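Local coordinates for protein Ta0487 (Thermoplasma acidophilum, PDB 3KBQ) that is of unknown function but belongs to the CinA family and may bind molybdopterin or a related compound, at residues B[7-12]-B[64-69]; B[14-19]-B[44-49]; B[88-93]-B[122-127]. One frame throughout, in Å; residues are numbered along the deposited sequence.

Overall arrangement
All three contacts belong to the probable molybdopterin binding domain and reach one mixed beta sheet. Contact 1 joins its strands 5-11 and 65-69, deep in the chain. Contact 2 lies within the span of chain between the two segments of contact 1, and their centres are about 13 Å apart. The two touch directly: Thr10 O lies 3.0 Å from Val45 N, and Gly12 N lies 2.9 Å from Val45 O, both probable hydrogen bonds. A sulfate near Val11 and Asp47, probably from the crystallisation liquor, may mark a pocket there. Contact 3 comes later, by outer strand 125-128, its centre about 17 Å and about 24 Å from those of contacts 1 and 2.

Contact 1: B[7-12]-B[64-69]; sequences SVITVG and DLVVSS
Two parallel neighbours in the central sheet of this MoCF_biosynth-type alpha/beta domain, strands 5-11 and 65-69, are joined here by five backbone hydrogen bonds. Ser7 and Ile9 use both N and O toward strand 65-69. Ser7 N gives to Leu65 O, and Ser7 O takes Val67 N at 2.9 Å, nearly along the C=O axis. Ile9 N gives to Val67 O, while Ile9 O accepts Ser69 N at 3.0 Å in the carbonyl plane. Val11 N closes the row on Ser69 O, with an N-H...O angle of 171°. The backbones of Val8 and Thr10 bond instead to strand 38-45, so strand 5-11 is held along both edges.

Ile9 O carries more than one partner. Ser68 CA makes a CA-H...O contact with it at 3.1 Å.

On the face with Ser7, Ile9, Val66 and Ser68, the side chains of Ile9 and Val66 cross obliquely, and Ile9 CD1 lies 3.6 Å from Val66 CG1. Helix 49-62 covers this face through Phe56 and Ala59. Helix 23-34 packs on the other, where Ile28 meets Val8 and Val67. All residues that touch are buried. Ser7 OG has weak hydrogen bonds to Arg41 O and Ser63 OG. Thr10 OG1 bonds Asn22 ND2, and Ser69 OG has a weak bond to Asn24 ND2. One water bridges the last two hydroxyls: it lies 2.8 Å from Thr10 OG1 and 2.7 Å from Ser69 OG, and donates to Ile9 O at 3.0 Å.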
ATOM      1  N   SER B   7      -2.503  10.737  -2.045  1.00 22.06           N
ATOM      2  CA  SER B   7      -2.151   9.314  -1.979  1.00 23.43           C
ATOM      3  C   SER B   7      -0.686   9.128  -1.678  1.00 22.75           C
ATOM      4  O   SER B   7       0.134  10.009  -1.958  1.00 23.03           O
ATOM      5  CB  SER B   7      -2.499   8.588  -3.282  1.00 24.58           C
ATOM      6  OG  SER B   7      -3.903   8.396  -3.278  1.00 30.60           O
ATOM      7  N   VAL B   8      -0.364   7.967  -1.125  1.00 23.07           N
ATOM      8  CA  VAL B   8       0.982   7.629  -0.722  1.00 22.12           C
ATOM      9  C   VAL B   8       1.427   6.381  -1.491  1.00 22.57           C
ATOM     10  O   VAL B   8       0.710   5.407  -1.612  1.00 21.54           O
ATOM     11  CB  VAL B   8       1.045   7.416   0.797  1.00 22.24           C
ATOM     12  CG1 VAL B   8       2.478   7.147   1.298  1.00 19.57           C
ATOM     13  CG2 VAL B   8       0.433   8.649   1.500  1.00 23.06           C
ATOM     14  N   ILE B   9       2.660   6.415  -1.969  1.00 21.79           N
ATOM     15  CA  ILE B   9       3.234   5.289  -2.663  1.00 21.22           C
ATOM     16  C   ILE B   9       4.542   4.948  -1.953  1.00 21.89           C
ATOM     17  O   ILE B   9       5.310   5.837  -1.560  1.00 21.99           O
ATOM     18  CB  ILE B   9       3.535   5.618  -4.146  1.00 21.66           C
ATOM     19  CG1 ILE B   9       2.233   5.913  -4.936  1.00 21.28           C
ATOM     20  CG2 ILE B   9       4.341   4.406  -4.795  1.00 18.94           C
ATOM     21  CD1 ILE B   9       2.536   6.630  -6.302  1.00 19.24           C
ATOM     22  N   THR B  10       4.777   3.657  -1.758  1.00 20.72           N
ATOM     23  CA  THR B  10       6.007   3.186  -1.173  1.00 22.53           C
ATOM     24  C   THR B  10       6.561   2.189  -2.206  1.00 22.07           C
ATOM     25  O   THR B  10       5.867   1.254  -2.628  1.00 22.84           O
ATOM     26  CB  THR B  10       5.770   2.417   0.163  1.00 22.47           C
ATOM     27  OG1 THR B  10       5.122   3.289   1.103  1.00 24.57           O
ATOM     28  CG2 THR B  10       7.122   1.939   0.789  1.00 23.01           C
ATOM     29  N   VAL B  11       7.810   2.385  -2.600  1.00 22.02           N
ATOM     30  CA  VAL B  11       8.470   1.461  -3.548  1.00 21.42           C
ATOM     31  C   VAL B  11       9.590   0.666  -2.833  1.00 23.21           C
ATOM     32  O   VAL B  11      10.466   1.266  -2.220  1.00 23.22           O
ATOM     33  CB  VAL B  11       9.092   2.273  -4.720  1.00 21.10           C
ATOM     34  CG1 VAL B  11       9.750   1.343  -5.747  1.00 21.68           C
ATOM     35  CG2 VAL B  11       8.004   3.218  -5.381  1.00 20.22           C
ATOM     36  N   GLY B  12       9.576  -0.659  -2.901  1.00 23.27           N
ATOM     37  CA  GLY B  12      10.609  -1.435  -2.238  1.00 24.18           C
ATOM     38  C   GLY B  12      10.152  -2.860  -1.951  1.00 24.55           C
ATOM     39  O   GLY B  12       9.219  -3.094  -1.169  1.00 22.72           O
ATOM     40  N   ASP B  64      -5.045  14.763  -5.875  1.00 23.96           N
ATOM     41  CA  ASP B  64      -4.342  15.879  -6.441  1.00 22.91           C
ATOM     42  C   ASP B  64      -2.939  16.066  -5.882  1.00 22.90           C
ATOM     43  O   ASP B  64      -2.183  16.876  -6.404  1.00 21.69           O
ATOM     44  CB  ASP B  64      -5.144  17.180  -6.310  1.00 24.06           C
ATOM     45  CG  ASP B  64      -6.309  17.266  -7.316  1.00 28.88           C
ATOM     46  OD1 ASP B  64      -6.572  16.279  -8.084  1.00 29.28           O
ATOM     47  OD2 ASP B  64      -6.960  18.343  -7.338  1.00 30.23           O
ATOM     48  N   LEU B  65      -2.578  15.300  -4.860  1.00 21.97           N
ATOM     49  CA  LEU B  65      -1.212  15.346  -4.339  1.00 22.37           C
ATOM     50  C   LEU B  65      -0.802  13.905  -4.077  1.00 21.66           C
ATOM     51  O   LEU B  65      -1.540  13.147  -3.414  1.00 22.46           O
ATOM     52  CB  LEU B  65      -1.137  16.122  -3.027  1.00 21.82           C
ATOM     53  CG  LEU B  65       0.187  15.958  -2.230  1.00 24.48           C
ATOM     54  CD1 LEU B  65       1.379  16.527  -2.995  1.00 20.10           C
ATOM     55  CD2 LEU B  65       0.079  16.673  -0.903  1.00 22.35           C
ATOM     56  N   VAL B  66       0.347  13.524  -4.611  1.00 20.96           N
ATOM     57  CA  VAL B  66       0.838  12.152  -4.522  1.00 20.31           C
ATOM     58  C   VAL B  66       2.235  12.213  -3.944  1.00 20.90           C
ATOM     59  O   VAL B  66       3.094  12.981  -4.437  1.00 19.90           O
ATOM     60  CB  VAL B  66       0.861  11.489  -5.945  1.00 20.07           C
ATOM     61  CG1 VAL B  66       1.498  10.101  -5.911  1.00 20.83           C
ATOM     62  CG2 VAL B  66      -0.597  11.380  -6.487  1.00 20.57           C
ATOM     63  N   VAL B  67       2.486  11.463  -2.860  1.00 19.98           N
ATOM     64  CA  VAL B  67       3.853  11.463  -2.307  1.00 21.14           C
ATOM     65  C   VAL B  67       4.379  10.052  -2.325  1.00 21.47           C
ATOM     66  O   VAL B  67       3.675   9.137  -1.842  1.00 21.51           O
ATOM     67  CB  VAL B  67       3.899  12.005  -0.816  1.00 21.86           C
ATOM     68  CG1 VAL B  67       5.358  12.065  -0.307  1.00 20.34           C
ATOM     69  CG2 VAL B  67       3.195  13.391  -0.678  1.00 22.11           C
ATOM     70  N   SER B  68       5.553   9.830  -2.931  1.00 21.98           N
ATOM     71  CA  SER B  68       6.185   8.491  -2.951  1.00 23.29           C
ATOM     72  C   SER B  68       7.479   8.506  -2.135  1.00 22.92           C
ATOM     73  O   SER B  68       8.135   9.552  -1.997  1.00 22.53           O
ATOM     74  CB  SER B  68       6.518   7.984  -4.365  1.00 22.19           C
ATOM     75  OG  SER B  68       7.560   8.765  -4.958  1.00 29.57           O
ATOM     76  N   SER B  69       7.842   7.367  -1.560  1.00 23.03           N
ATOM     77  CA  SER B  69       9.199   7.245  -1.056  1.00 23.99           C
ATOM     78  C   SER B  69       9.793   5.910  -1.460  1.00 24.19           C
ATOM     79  O   SER B  69       9.072   4.909  -1.598  1.00 23.33           O
ATOM     80  CB  SER B  69       9.268   7.397   0.459  1.00 25.04           C
ATOM     81  OG  SER B  69       8.723   6.231   1.066  1.00 28.21           O
TER
HETATM   82  O   HOH W   1       6.053   5.892   1.356  1.00 27.70           O

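Contact 2: B[14-19]-B[44-49]; sequences EILKGR and VVMDDL
Leu16 is the main side chain of this contact, and its two methyls divide the work. The short helix 13-16 sets it pointing at the end of strand 38-45 and the loop that follows. Its CG stands beside the backbone N and anti to the carbonyl carbon (chi1 -75°). CD2 goes to Val44, 3.6 Å from Val44 CG1. The two side chains slide past each other in opposite directions. CD1 turns to the loop and meets Met46 CG at 3.4 Å, tighter than a usual van der Waals contact. Here the side chains cross at about a right angle.

Val44 turns CG1 to the helix, anti to its backbone N (chi1 -172°). This methyl also receives Ile15: Ile15 CG2 lies 3.8 Å from Val44 CG1, and these side chains too cross at about a right angle. Val44 CG1 is therefore shared by two consecutive helix residues.

No hydrogen bond joins the two segments. Glu14 OE1 and Asp47 OD2 stand 4.5 Å apart, and Asp77 adds another carboxylate near Asp47.

Each segment has its own turn. A Schellman motif ends the helix: Gly18 has positive phi, and Arg19 N reaches back to Glu14 O at 2.8 Å. Asp47 is the centre of an inverse gamma turn, and its N is held by Asn13 OD1. Asp48 then N-caps helix 49-62, with OD2 bonded to Glu51 N.

The short helix after strand 5-11 thus packs on the end of edge strand 38-45 of the alpha/beta domain, at the subunit interface. Strand 5-11 flanks strand 38-45 within the chain. Beyond Val44, an antiparallel strand of the second subunit continues the sheet. Arg40 of that subunit packs on Leu16, and Val39 of that subunit on Met46.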
ATOM      1  N   GLU B  14      11.512  -5.034  -0.148  1.00 26.61           N
ATOM      2  CA  GLU B  14      11.679  -5.459   1.239  1.00 28.22           C
ATOM      3  C   GLU B  14      10.435  -5.141   2.098  1.00 27.59           C
ATOM      4  O   GLU B  14      10.148  -5.857   3.047  1.00 27.49           O
ATOM      5  CB  GLU B  14      12.968  -4.879   1.865  1.00 29.14           C
ATOM      6  CG  GLU B  14      12.910  -3.349   2.101  1.00 31.84           C
ATOM      7  CD  GLU B  14      12.900  -2.511   0.810  1.00 36.70           C
ATOM      8  OE1 GLU B  14      13.255  -3.048  -0.282  1.00 38.41           O
ATOM      9  OE2 GLU B  14      12.502  -1.317   0.897  1.00 36.30           O
ATOM     10  N   ILE B  15       9.727  -4.060   1.752  1.00 26.87           N
ATOM     11  CA  ILE B  15       8.469  -3.717   2.414  1.00 26.52           C
ATOM     12  C   ILE B  15       7.447  -4.768   2.051  1.00 27.02           C
ATOM     13  O   ILE B  15       6.755  -5.248   2.929  1.00 26.77           O
ATOM     14  CB  ILE B  15       7.929  -2.286   2.034  1.00 26.56           C
ATOM     15  CG1 ILE B  15       8.972  -1.204   2.361  1.00 30.05           C
ATOM     16  CG2 ILE B  15       6.598  -1.963   2.730  1.00 28.60           C
ATOM     17  CD1 ILE B  15       9.531  -1.282   3.757  1.00 35.08           C
ATOM     18  N   LEU B  16       7.310  -5.087   0.756  1.00 25.10           N
ATOM     19  CA  LEU B  16       6.288  -6.105   0.338  1.00 25.09           C
ATOM     20  C   LEU B  16       6.549  -7.422   1.016  1.00 25.11           C
ATOM     21  O   LEU B  16       5.620  -8.131   1.457  1.00 25.28           O
ATOM     22  CB  LEU B  16       6.348  -6.345  -1.159  1.00 24.35           C
ATOM     23  CG  LEU B  16       5.717  -5.177  -1.904  1.00 26.34           C
ATOM     24  CD1 LEU B  16       6.034  -5.290  -3.370  1.00 25.82           C
ATOM     25  CD2 LEU B  16       4.171  -5.130  -1.686  1.00 24.04           C
ATOM     26  N   LYS B  17       7.830  -7.779   1.076  1.00 24.12           N
ATOM     27  CA  LYS B  17       8.195  -9.034   1.685  1.00 24.69           C
ATOM     28  C   LYS B  17       8.141  -9.018   3.205  1.00 23.79           C
ATOM     29  O   LYS B  17       8.386 -10.032   3.818  1.00 22.76           O
ATOM     30  CB  LYS B  17       9.595  -9.465   1.258  1.00 24.95           C
ATOM     31  CG  LYS B  17       9.694  -9.910  -0.185  1.00 28.66           C
ATOM     32  CD  LYS B  17      11.174 -10.147  -0.598  1.00 34.27           C
ATOM     33  CE  LYS B  17      12.027  -8.975  -0.088  1.00 40.50           C
ATOM     34  NZ  LYS B  17      13.315  -8.690  -0.842  1.00 45.34           N
ATOM     35  N   GLY B  18       7.845  -7.877   3.812  1.00 23.26           N
ATOM     36  CA  GLY B  18       7.759  -7.810   5.278  1.00 23.74           C
ATOM     37  C   GLY B  18       9.123  -7.956   5.944  1.00 24.74           C
ATOM     38  O   GLY B  18       9.229  -8.316   7.120  1.00 23.62           O
ATOM     39  N   ARG B  19      10.185  -7.641   5.216  1.00 24.13           N
ATOM     40  CA  ARG B  19      11.509  -7.647   5.868  1.00 26.38           C
ATOM     41  C   ARG B  19      11.703  -6.377   6.695  1.00 26.45           C
ATOM     42  O   ARG B  19      12.399  -6.381   7.712  1.00 27.43           O
ATOM     43  CB  ARG B  19      12.621  -7.822   4.850  1.00 26.21           C
ATOM     44  CG  ARG B  19      12.471  -9.129   4.031  1.00 30.78           C
ATOM     45  CD  ARG B  19      13.679  -9.328   3.047  1.00 38.63           C
ATOM     46  NE  ARG B  19      14.935  -9.589   3.769  1.00 43.83           N
ATOM     47  CZ  ARG B  19      15.494 -10.800   3.937  1.00 48.55           C
ATOM     48  NH1 ARG B  19      14.932 -11.899   3.432  1.00 49.97           N
ATOM     49  NH2 ARG B  19      16.627 -10.929   4.627  1.00 49.50           N
ATOM     50  N   VAL B  44       1.856  -0.053  -2.304  1.00 22.00           N
ATOM     51  CA  VAL B  44       3.205  -0.571  -2.119  1.00 22.15           C
ATOM     52  C   VAL B  44       3.508  -1.395  -3.348  1.00 22.07           C
ATOM     53  O   VAL B  44       2.771  -2.317  -3.715  1.00 21.99           O
ATOM     54  CB  VAL B  44       3.364  -1.413  -0.841  1.00 21.87           C
ATOM     55  CG1 VAL B  44       4.852  -1.737  -0.622  1.00 21.07           C
ATOM     56  CG2 VAL B  44       2.779  -0.649   0.385  1.00 22.41           C
ATOM     57  N   VAL B  45       4.621  -1.064  -3.980  1.00 22.85           N
ATOM     58  CA  VAL B  45       4.991  -1.743  -5.185  1.00 22.48           C
ATOM     59  C   VAL B  45       6.471  -2.146  -5.183  1.00 22.84           C
ATOM     60  O   VAL B  45       7.279  -1.592  -4.454  1.00 23.76           O
ATOM     61  CB  VAL B  45       4.692  -0.904  -6.440  1.00 22.25           C
ATOM     62  CG1 VAL B  45       3.136  -0.705  -6.605  1.00 20.86           C
ATOM     63  CG2 VAL B  45       5.516   0.435  -6.450  1.00 21.83           C
ATOM     64  N   MET B  46       6.785  -3.103  -6.044  1.00 22.62           N
ATOM     65  CA  MET B  46       8.152  -3.610  -6.241  1.00 24.10           C
ATOM     66  C   MET B  46       8.999  -2.607  -6.991  1.00 24.75           C
ATOM     67  O   MET B  46       8.470  -1.697  -7.684  1.00 23.85           O
ATOM     68  CB  MET B  46       8.102  -4.909  -7.103  1.00 22.37           C
ATOM     69  CG  MET B  46       7.477  -6.140  -6.344  1.00 23.89           C
ATOM     70  SD  MET B  46       7.415  -7.724  -7.315  1.00 23.05           S
ATOM     71  CE  MET B  46       6.543  -7.159  -8.666  1.00 24.58           C
ATOM     72  N   ASP B  47      10.318  -2.822  -6.898  1.00 25.25           N
ATOM     73  CA  ASP B  47      11.274  -2.111  -7.713  1.00 26.65           C
ATOM     74  C   ASP B  47      11.140  -2.550  -9.150  1.00 26.28           C
ATOM     75  O   ASP B  47      11.940  -3.334  -9.638  1.00 25.18           O
ATOM     76  CB  ASP B  47      12.695  -2.352  -7.175  1.00 26.06           C
ATOM     77  CG  ASP B  47      12.817  -1.852  -5.740  1.00 30.05           C
ATOM     78  OD1 ASP B  47      12.756  -0.599  -5.589  1.00 33.41           O
ATOM     79  OD2 ASP B  47      12.866  -2.676  -4.783  1.00 31.50           O
ATOM     80  N   ASP B  48      10.174  -1.979  -9.854  1.00 24.96           N
ATOM     81  CA  ASP B  48       9.812  -2.510 -11.163  1.00 25.11           C
ATOM     82  C   ASP B  48       9.131  -1.381 -11.933  1.00 24.64           C
ATOM     83  O   ASP B  48       8.144  -0.805 -11.411  1.00 21.97           O
ATOM     84  CB  ASP B  48       8.786  -3.628 -10.931  1.00 26.20           C
ATOM     85  CG  ASP B  48       8.243  -4.190 -12.218  1.00 29.58           C
ATOM     86  OD1 ASP B  48       8.568  -5.357 -12.478  1.00 32.20           O
ATOM     87  OD2 ASP B  48       7.529  -3.463 -12.980  1.00 31.49           O
ATOM     88  N   LEU B  49       9.618  -1.084 -13.149  1.00 23.08           N
ATOM     89  CA  LEU B  49       9.147   0.119 -13.874  1.00 23.86           C
ATOM     90  C   LEU B  49       7.663   0.129 -14.059  1.00 23.01           C
ATOM     91  O   LEU B  49       7.024   1.131 -13.816  1.00 23.66           O
ATOM     92  CB  LEU B  49       9.815   0.297 -15.271  1.00 23.34           C
ATOM     93  CG  LEU B  49      11.315   0.590 -15.193  1.00 24.16           C
ATOM     94  CD1 LEU B  49      11.959   0.613 -16.608  1.00 23.14           C
ATOM     95  CD2 LEU B  49      11.610   1.879 -14.442  1.00 23.71           C
TER

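Contact 3: B[88-93]-B[122-127]; sequences IGQDLR and PPSCRP
Ser124 OG is held by two hydrogen bonds, one of them weak. It accepts from Gln90 NE2 at 2.9 Å, a bent bond (131° at the hydrogen) with the hydroxyl oxygen 34° out of the amide plane. The weak one is with Ala141 O, on strand 137-142. Gln90 OE1 has a single bond, from Ser124 N at 3.1 Å, which comes in the carbonyl plane, on a lone pair, with a C=O...N angle of 127°. Close carbons surround the same oxygen: Pro123 CD lies 3.0 Å and Pro122 CB 3.2 Å from Gln90 OE1. Two bonds to one residue fix the rotation of the amide. The side chain gets there extended beyond CG, meeting the ring of Pro123 tip to tip.

Pro122 to Cys125 form a type I beta turn, closed by Cys125 N to Pro122 O. The turn leads into strand 125-128 at the outer edge of the mixed sheet, and the disulfide of Cys125 with Cys140 ties that strand to its neighbour 137-142. Segment 88-93 leaves helix 80-87 by a Schellman motif at Gly89. Leu92 lies alongside Pro122, pointing the same way, with Leu92 CD2 3.8 Å from Pro122 CD. Ile88 CD1 meets Ser124 CB at 3.9 Å.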
ATOM      1  N   ILE B  88       4.250   9.103 -17.199  1.00 29.79           N
ATOM      2  CA  ILE B  88       3.682  10.367 -17.714  1.00 30.32           C
ATOM      3  C   ILE B  88       4.090  10.629 -19.171  1.00 30.82           C
ATOM      4  O   ILE B  88       3.757  11.678 -19.748  1.00 29.87           O
ATOM      5  CB  ILE B  88       4.010  11.630 -16.850  1.00 31.03           C
ATOM      6  CG1 ILE B  88       5.531  11.815 -16.675  1.00 30.59           C
ATOM      7  CG2 ILE B  88       3.337  11.560 -15.491  1.00 30.53           C
ATOM      8  CD1 ILE B  88       5.916  13.198 -16.162  1.00 27.60           C
ATOM      9  N   GLY B  89       4.817   9.689 -19.765  1.00 30.66           N
ATOM     10  CA  GLY B  89       5.162   9.824 -21.172  1.00 31.13           C
ATOM     11  C   GLY B  89       6.325  10.747 -21.464  1.00 32.26           C
ATOM     12  O   GLY B  89       6.454  11.252 -22.583  1.00 31.08           O
ATOM     13  N   GLN B  90       7.217  10.939 -20.493  1.00 31.96           N
ATOM     14  CA  GLN B  90       8.384  11.788 -20.761  1.00 33.06           C
ATOM     15  C   GLN B  90       9.706  11.033 -20.775  1.00 33.52           C
ATOM     16  O   GLN B  90       9.822   9.930 -20.232  1.00 33.11           O
ATOM     17  CB  GLN B  90       8.471  12.899 -19.748  1.00 32.78           C
ATOM     18  CG  GLN B  90       7.207  13.677 -19.632  1.00 34.02           C
ATOM     19  CD  GLN B  90       7.396  14.944 -18.851  1.00 35.33           C
ATOM     20  OE1 GLN B  90       8.391  15.130 -18.135  1.00 36.37           O
ATOM     21  NE2 GLN B  90       6.439  15.840 -18.986  1.00 37.74           N
ATOM     22  N   ASP B  91      10.693  11.637 -21.421  1.00 33.63           N
ATOM     23  CA  ASP B  91      12.037  11.098 -21.406  1.00 34.75           C
ATOM     24  C   ASP B  91      12.839  11.722 -20.249  1.00 34.22           C
ATOM     25  O   ASP B  91      12.645  12.878 -19.870  1.00 34.34           O
ATOM     26  CB  ASP B  91      12.753  11.366 -22.743  1.00 35.14           C
ATOM     27  CG  ASP B  91      12.014  10.782 -23.932  1.00 39.51           C
ATOM     28  OD1 ASP B  91      11.373   9.711 -23.778  1.00 46.47           O
ATOM     29  OD2 ASP B  91      12.061  11.390 -25.019  1.00 44.68           O
ATOM     30  N   LEU B  92      13.755  10.942 -19.708  1.00 33.61           N
ATOM     31  CA  LEU B  92      14.745  11.476 -18.784  1.00 34.25           C
ATOM     32  C   LEU B  92      15.860  12.236 -19.530  1.00 34.48           C
ATOM     33  O   LEU B  92      16.340  11.775 -20.564  1.00 33.04           O
ATOM     34  CB  LEU B  92      15.379  10.324 -18.015  1.00 33.90           C
ATOM     35  CG  LEU B  92      14.423   9.497 -17.142  1.00 34.89           C
ATOM     36  CD1 LEU B  92      15.167   8.282 -16.555  1.00 33.77           C
ATOM     37  CD2 LEU B  92      13.793  10.361 -16.060  1.00 31.80           C
ATOM     38  N   ARG B  93      16.259  13.375 -18.973  1.00 34.89           N
ATOM     39  CA  ARG B  93      17.439  14.087 -19.397  1.00 37.00           C
ATOM     40  C   ARG B  93      18.209  14.505 -18.150  1.00 36.63           C
ATOM     41  O   ARG B  93      17.610  14.776 -17.104  1.00 35.83           O
ATOM     42  CB  ARG B  93      17.078  15.330 -20.236  1.00 37.46           C
ATOM     43  CG  ARG B  93      16.659  16.534 -19.408  1.00 42.15           C
ATOM     44  CD  ARG B  93      16.137  17.699 -20.254  1.00 49.15           C
ATOM     45  NE  ARG B  93      17.064  18.072 -21.330  1.00 52.86           N
ATOM     46  CZ  ARG B  93      17.984  19.039 -21.256  1.00 55.60           C
ATOM     47  NH1 ARG B  93      18.124  19.772 -20.152  1.00 56.17           N
ATOM     48  NH2 ARG B  93      18.774  19.279 -22.302  1.00 56.00           N
ATOM     49  N   PRO B 122      12.740  13.828 -15.580  1.00 36.70           N
ATOM     50  CA  PRO B 122      11.900  14.321 -16.685  1.00 36.35           C
ATOM     51  C   PRO B 122      11.634  15.850 -16.567  1.00 35.48           C
ATOM     52  O   PRO B 122      11.751  16.414 -15.482  1.00 35.86           O
ATOM     53  CB  PRO B 122      10.605  13.508 -16.510  1.00 36.68           C
ATOM     54  CG  PRO B 122      10.473  13.333 -15.064  1.00 36.54           C
ATOM     55  CD  PRO B 122      11.913  13.255 -14.493  1.00 36.48           C
ATOM     56  N   PRO B 123      11.287  16.527 -17.672  1.00 34.94           N
ATOM     57  CA  PRO B 123      11.085  17.993 -17.597  1.00 34.43           C
ATOM     58  C   PRO B 123       9.951  18.460 -16.688  1.00 34.13           C
ATOM     59  O   PRO B 123       9.970  19.597 -16.241  1.00 33.63           O
ATOM     60  CB  PRO B 123      10.788  18.388 -19.055  1.00 34.26           C
ATOM     61  CG  PRO B 123      10.348  17.171 -19.704  1.00 34.66           C
ATOM     62  CD  PRO B 123      11.137  16.047 -19.053  1.00 35.33           C
ATOM     63  N   SER B 124       8.981  17.593 -16.396  1.00 34.18           N
ATOM     64  CA  SER B 124       7.902  17.951 -15.470  1.00 35.05           C
ATOM     65  C   SER B 124       8.322  18.077 -14.002  1.00 35.61           C
ATOM     66  O   SER B 124       7.497  18.455 -13.158  1.00 35.99           O
ATOM     67  CB  SER B 124       6.791  16.909 -15.554  1.00 35.71           C
ATOM     68  OG  SER B 124       5.822  17.283 -16.526  1.00 35.95           O
ATOM     69  N   CYS B 125       9.571  17.721 -13.694  1.00 35.43           N
ATOM     70  CA  CYS B 125      10.053  17.717 -12.311  1.00 35.40           C
ATOM     71  C   CYS B 125      11.164  18.716 -12.095  1.00 35.22           C
ATOM     72  O   CYS B 125      11.890  19.021 -13.031  1.00 35.42           O
ATOM     73  CB  CYS B 125      10.564  16.330 -11.946  1.00 35.40           C
ATOM     74  SG  CYS B 125       9.264  15.060 -12.043  1.00 35.30           S
ATOM     75  N   ARG B 126      11.278  19.213 -10.863  1.00 34.58           N
ATOM     76  CA  ARG B 126      12.433  19.953 -10.377  1.00 34.91           C
ATOM     77  C   ARG B 126      13.108  19.151  -9.253  1.00 34.41           C
ATOM     78  O   ARG B 126      12.403  18.580  -8.401  1.00 34.13           O
ATOM     79  CB  ARG B 126      11.978  21.268  -9.763  1.00 35.45           C
ATOM     80  CG  ARG B 126      11.653  22.356 -10.747  1.00 40.74           C
ATOM     81  CD  ARG B 126      11.461  23.677  -9.998  1.00 47.74           C
ATOM     82  NE  ARG B 126      10.196  23.725  -9.258  1.00 50.44           N
ATOM     83  CZ  ARG B 126      10.082  23.779  -7.932  1.00 51.79           C
ATOM     84  NH1 ARG B 126      11.162  23.800  -7.158  1.00 53.19           N
ATOM     85  NH2 ARG B 126       8.872  23.814  -7.376  1.00 53.13           N
ATOM     86  N   PRO B 127      14.458  19.160  -9.186  1.00 33.76           N
ATOM     87  CA  PRO B 127      15.066  18.447  -8.071  1.00 33.41           C
ATOM     88  C   PRO B 127      14.945  19.230  -6.771  1.00 33.77           C
ATOM     89  O   PRO B 127      14.896  20.446  -6.816  1.00 34.02           O
ATOM     90  CB  PRO B 127      16.536  18.308  -8.487  1.00 33.95           C
ATOM     91  CG  PRO B 127      16.806  19.445  -9.525  1.00 33.11           C
ATOM     92  CD  PRO B 127      15.436  19.956  -9.968  1.00 33.74           C
TER